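PDB 4QHR: alanine racemase from Acinetobacter baumannii, which is a pyridoxal-phosphate enzyme of the alanine racemase family, combining an N-terminal TIM-barrel domain with a C-terminal domain rich in beta strands. Local coordinates for residues A[26-32]-A[204-210]. Residue numbers count along the deposited sequence, not the author numbering.
Sequences NSKIVSM and NFDYVRP
Run 26-32 and 204-210 side by side in the same direction, K28 opposite Y207 (CA-CA 4.7 Å) and I29 opposite V208. 26-32 is extended from S27; in 204-210, F205 turns with phi 44°, psi -133° before the short strand 207-208, and psi of R209 drops to 68°. K28 sets the parallel pattern: its N donates to D206 O (2.8 Å), its O accepts from V208 N (3.1 Å), and V30 N reaches V208 O (2.8 Å). Y207, chi1 m, lays its ring obliquely on the face that also carries K28, CD2 lying 3.6 Å from K28 CB and 3.8 Å from V30 CG2. This is the seam of the TIM barrel, where the eighth strand meets the first. Y207 meets W123 inside, and R209 bonds through NE to N1 of the modified residue LLP at position 34 and through NH2 to M158 O; I29 and V208 point outward, under helices 10-23 and 194-199 respectively. P210 has no amide hydrogen for V30 O, which takes a CA-H...O contact from R209 CA (3.3 Å). P210 O still accepts from M32 N (3.0 Å), while P210 CG packs on I29 CG2 (3.6 Å). S27 OG donates to F205 O (2.7 Å); one water joins S27 OG, N26 N and N204 ND2.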
ATOM      1  N   ASN A  26      12.688 -32.428 -11.176  1.00 10.04           N
ATOM      2  CA  ASN A  26      13.639 -32.425 -12.239  1.00 10.18           C
ATOM      3  C   ASN A  26      13.671 -31.108 -13.024  1.00  9.55           C
ATOM      4  O   ASN A  26      14.044 -31.105 -14.161  1.00 10.12           O
ATOM      5  CB  ASN A  26      13.360 -33.623 -13.127  1.00 11.09           C
ATOM      6  CG  ASN A  26      13.585 -34.954 -12.400  1.00 11.93           C
ATOM      7  OD1 ASN A  26      12.819 -35.874 -12.581  1.00 15.88           O
ATOM      8  ND2 ASN A  26      14.578 -35.053 -11.562  1.00 11.79           N
ATOM      9  N   SER A  27      13.311 -29.997 -12.395  1.00  8.98           N
ATOM     10  CA  SER A  27      13.277 -28.681 -13.077  1.00  8.84           C
ATOM     11  C   SER A  27      14.154 -27.702 -12.323  1.00  8.95           C
ATOM     12  O   SER A  27      14.248 -27.770 -11.081  1.00  8.66           O
ATOM     13  CB  SER A  27      11.894 -28.132 -13.023  1.00  8.82           C
ATOM     14  OG  SER A  27      11.023 -28.845 -13.866  1.00  8.93           O
ATOM     15  N   LYS A  28      14.745 -26.789 -13.058  1.00  8.78           N
ATOM     16  CA  LYS A  28      15.434 -25.657 -12.456  1.00  9.21           C
ATOM     17  C   LYS A  28      14.386 -24.694 -11.935  1.00  8.62           C
ATOM     18  O   LYS A  28      13.280 -24.679 -12.451  1.00  7.71           O
ATOM     19  CB  LYS A  28      16.330 -24.989 -13.485  1.00  9.42           C
ATOM     20  CG  LYS A  28      17.586 -25.806 -13.745  1.00 10.14           C
ATOM     21  CD  LYS A  28      18.296 -25.346 -15.000  1.00 10.56           C
ATOM     22  CE  LYS A  28      19.579 -26.051 -15.138  1.00 11.17           C
ATOM     23  NZ  LYS A  28      20.243 -25.579 -16.372  1.00 11.64           N
ATOM     24  N   ILE A  29      14.704 -23.969 -10.865  1.00  8.53           N
ATOM     25  CA  ILE A  29      13.725 -23.055 -10.290  1.00  8.68           C
ATOM     26  C   ILE A  29      14.103 -21.591 -10.523  1.00  8.19           C
ATOM     27  O   ILE A  29      15.192 -21.154 -10.114  1.00  8.73           O
ATOM     28  CB  ILE A  29      13.545 -23.358  -8.798  1.00  9.25           C
ATOM     29  CG1 ILE A  29      13.122 -24.824  -8.610  1.00  9.60           C
ATOM     30  CG2 ILE A  29      12.600 -22.371  -8.125  1.00  9.38           C
ATOM     31  CD1 ILE A  29      13.290 -25.264  -7.190  1.00  9.85           C
ATOM     32  N   VAL A  30      13.178 -20.868 -11.149  1.00  7.80           N
ATOM     33  CA  VAL A  30      13.209 -19.418 -11.271  1.00  7.21           C
ATOM     34  C   VAL A  30      12.348 -18.846 -10.127  1.00  6.81           C
ATOM     35  O   VAL A  30      11.146 -18.794 -10.219  1.00  6.49           O
ATOM     36  CB  VAL A  30      12.701 -18.934 -12.619  1.00  7.49           C
ATOM     37  CG1 VAL A  30      12.971 -17.440 -12.780  1.00  7.54           C
ATOM     38  CG2 VAL A  30      13.378 -19.649 -13.740  1.00  7.74           C
ATOM     39  N   SER A  31      12.983 -18.419  -9.022  1.00  6.34           N
ATOM     40  CA  SER A  31      12.220 -17.858  -7.908  1.00  6.26           C
ATOM     41  C   SER A  31      11.775 -16.400  -8.276  1.00  6.25           C
ATOM     42  O   SER A  31      12.599 -15.534  -8.569  1.00  6.03           O
ATOM     43  CB  SER A  31      13.011 -17.922  -6.597  1.00  6.22           C
ATOM     44  OG  SER A  31      13.024 -19.245  -6.045  1.00  6.35           O
ATOM     45  N   MET A  32      10.469 -16.164  -8.289  1.00  6.27           N
ATOM     46  CA  MET A  32       9.934 -14.840  -8.679  1.00  6.58           C
ATOM     47  C   MET A  32       9.985 -13.905  -7.443  1.00  6.49           C
ATOM     48  O   MET A  32       9.332 -14.145  -6.423  1.00  6.36           O
ATOM     49  CB  MET A  32       8.532 -14.949  -9.245  1.00  7.04           C
ATOM     50  CG  MET A  32       8.419 -15.863 -10.439  1.00  7.32           C
ATOM     51  SD  MET A  32       9.514 -15.583 -11.823  1.00  8.50           S
ATOM     52  CE  MET A  32       8.841 -13.997 -12.272  1.00  7.98           C
ATOM     53  N   ASN A 204       6.132 -29.307 -16.037  1.00 10.75           N
ATOM     54  CA  ASN A 204       7.304 -28.698 -15.429  1.00 11.05           C
ATOM     55  C   ASN A 204       8.376 -28.380 -16.454  1.00 11.43           C
ATOM     56  O   ASN A 204       8.968 -27.307 -16.423  1.00 10.63           O
ATOM     57  CB  ASN A 204       7.943 -29.612 -14.362  1.00 10.78           C
ATOM     58  CG  ASN A 204       7.157 -29.709 -13.067  1.00 10.26           C
ATOM     59  OD1 ASN A 204       6.192 -28.972 -12.780  1.00 11.38           O
ATOM     60  ND2 ASN A 204       7.551 -30.608 -12.300  1.00  9.73           N
ATOM     61  N   PHE A 205       8.622 -29.324 -17.372  1.00 11.28           N
ATOM     62  CA  PHE A 205       9.764 -29.177 -18.315  1.00 11.46           C
ATOM     63  C   PHE A 205      11.049 -28.698 -17.632  1.00 10.68           C
ATOM     64  O   PHE A 205      11.410 -29.207 -16.547  1.00 10.08           O
ATOM     65  CB  PHE A 205       9.336 -28.334 -19.505  1.00 12.35           C
ATOM     66  CG  PHE A 205       8.178 -28.923 -20.251  1.00 13.36           C
ATOM     67  CD1 PHE A 205       8.343 -30.140 -20.929  1.00 14.35           C
ATOM     68  CD2 PHE A 205       6.924 -28.318 -20.256  1.00 14.32           C
ATOM     69  CE1 PHE A 205       7.289 -30.736 -21.614  1.00 14.81           C
ATOM     70  CE2 PHE A 205       5.874 -28.900 -20.967  1.00 14.78           C
ATOM     71  CZ  PHE A 205       6.056 -30.120 -21.624  1.00 15.12           C
ATOM     72  N   ASP A 206      11.736 -27.705 -18.205  1.00  9.98           N
ATOM     73  CA  ASP A 206      13.098 -27.372 -17.759  1.00  9.63           C
ATOM     74  C   ASP A 206      13.171 -26.341 -16.619  1.00  9.52           C
ATOM     75  O   ASP A 206      14.083 -26.389 -15.794  1.00 10.08           O
ATOM     76  CB  ASP A 206      13.870 -26.888 -18.965  1.00  9.36           C
ATOM     77  CG  ASP A 206      13.804 -27.897 -20.107  1.00  9.39           C
ATOM     78  OD1 ASP A 206      14.539 -28.910 -20.021  1.00  9.71           O
ATOM     79  OD2 ASP A 206      12.983 -27.743 -21.007  1.00  8.96           O
ATOM     80  N   TYR A 207      12.235 -25.408 -16.589  1.00  9.51           N
ATOM     81  CA  TYR A 207      12.180 -24.350 -15.587  1.00  9.12           C
ATOM     82  C   TYR A 207      10.750 -24.143 -15.088  1.00  8.72           C
ATOM     83  O   TYR A 207       9.856 -23.935 -15.863  1.00  9.18           O
ATOM     84  CB  TYR A 207      12.643 -23.023 -16.185  1.00  9.22           C
ATOM     85  CG  TYR A 207      14.092 -22.961 -16.569  1.00  9.46           C
ATOM     86  CD1 TYR A 207      14.504 -23.360 -17.846  1.00  9.96           C
ATOM     87  CD2 TYR A 207      15.041 -22.515 -15.688  1.00  9.85           C
ATOM     88  CE1 TYR A 207      15.846 -23.319 -18.216  1.00 10.23           C
ATOM     89  CE2 TYR A 207      16.383 -22.458 -16.054  1.00 10.43           C
ATOM     90  CZ  TYR A 207      16.767 -22.879 -17.313  1.00 10.53           C
ATOM     91  OH  TYR A 207      18.078 -22.811 -17.695  1.00 11.82           O
ATOM     92  N   VAL A 208      10.575 -24.172 -13.768  1.00  8.42           N
ATOM     93  CA  VAL A 208       9.349 -23.728 -13.121  1.00  8.08           C
ATOM     94  C   VAL A 208       9.627 -22.330 -12.501  1.00  8.21           C
ATOM     95  O   VAL A 208      10.796 -21.975 -12.180  1.00  8.06           O
ATOM     96  CB  VAL A 208       8.872 -24.770 -12.082  1.00  7.94           C
ATOM     97  CG1 VAL A 208       8.542 -26.078 -12.787  1.00  7.74           C
ATOM     98  CG2 VAL A 208       9.852 -24.966 -10.939  1.00  7.87           C
ATOM     99  N   ARG A 209       8.559 -21.578 -12.312  1.00  8.16           N
ATOM    100  CA  ARG A 209       8.609 -20.196 -11.858  1.00  8.54           C
ATOM    101  C   ARG A 209       7.679 -19.952 -10.677  1.00  7.65           C
ATOM    102  O   ARG A 209       6.717 -19.255 -10.817  1.00  7.63           O
ATOM    103  CB  ARG A 209       8.244 -19.257 -12.984  1.00  9.31           C
ATOM    104  CG  ARG A 209       9.029 -19.521 -14.273  1.00 10.05           C
ATOM    105  CD  ARG A 209       8.859 -18.426 -15.306  1.00 11.13           C
ATOM    106  NE  ARG A 209       7.450 -18.119 -15.639  1.00 11.82           N
ATOM    107  CZ  ARG A 209       6.727 -18.660 -16.613  1.00 13.36           C
ATOM    108  NH1 ARG A 209       7.221 -19.631 -17.383  1.00 13.97           N
ATOM    109  NH2 ARG A 209       5.460 -18.256 -16.789  1.00 13.93           N
ATOM    110  N   PRO A 210       7.981 -20.530  -9.521  1.00  6.75           N
ATOM    111  CA  PRO A 210       7.181 -20.216  -8.380  1.00  6.62           C
ATOM    112  C   PRO A 210       7.298 -18.768  -7.896  1.00  6.46           C
ATOM    113  O   PRO A 210       8.407 -18.246  -7.755  1.00  6.32           O
ATOM    114  CB  PRO A 210       7.773 -21.071  -7.287  1.00  6.47           C
ATOM    115  CG  PRO A 210       9.237 -21.145  -7.677  1.00  6.51           C
ATOM    116  CD  PRO A 210       9.173 -21.313  -9.158  1.00  6.54           C
TER
HETATM  117  O   HOH W   1      10.253 -31.516 -12.657  1.00  9.79           O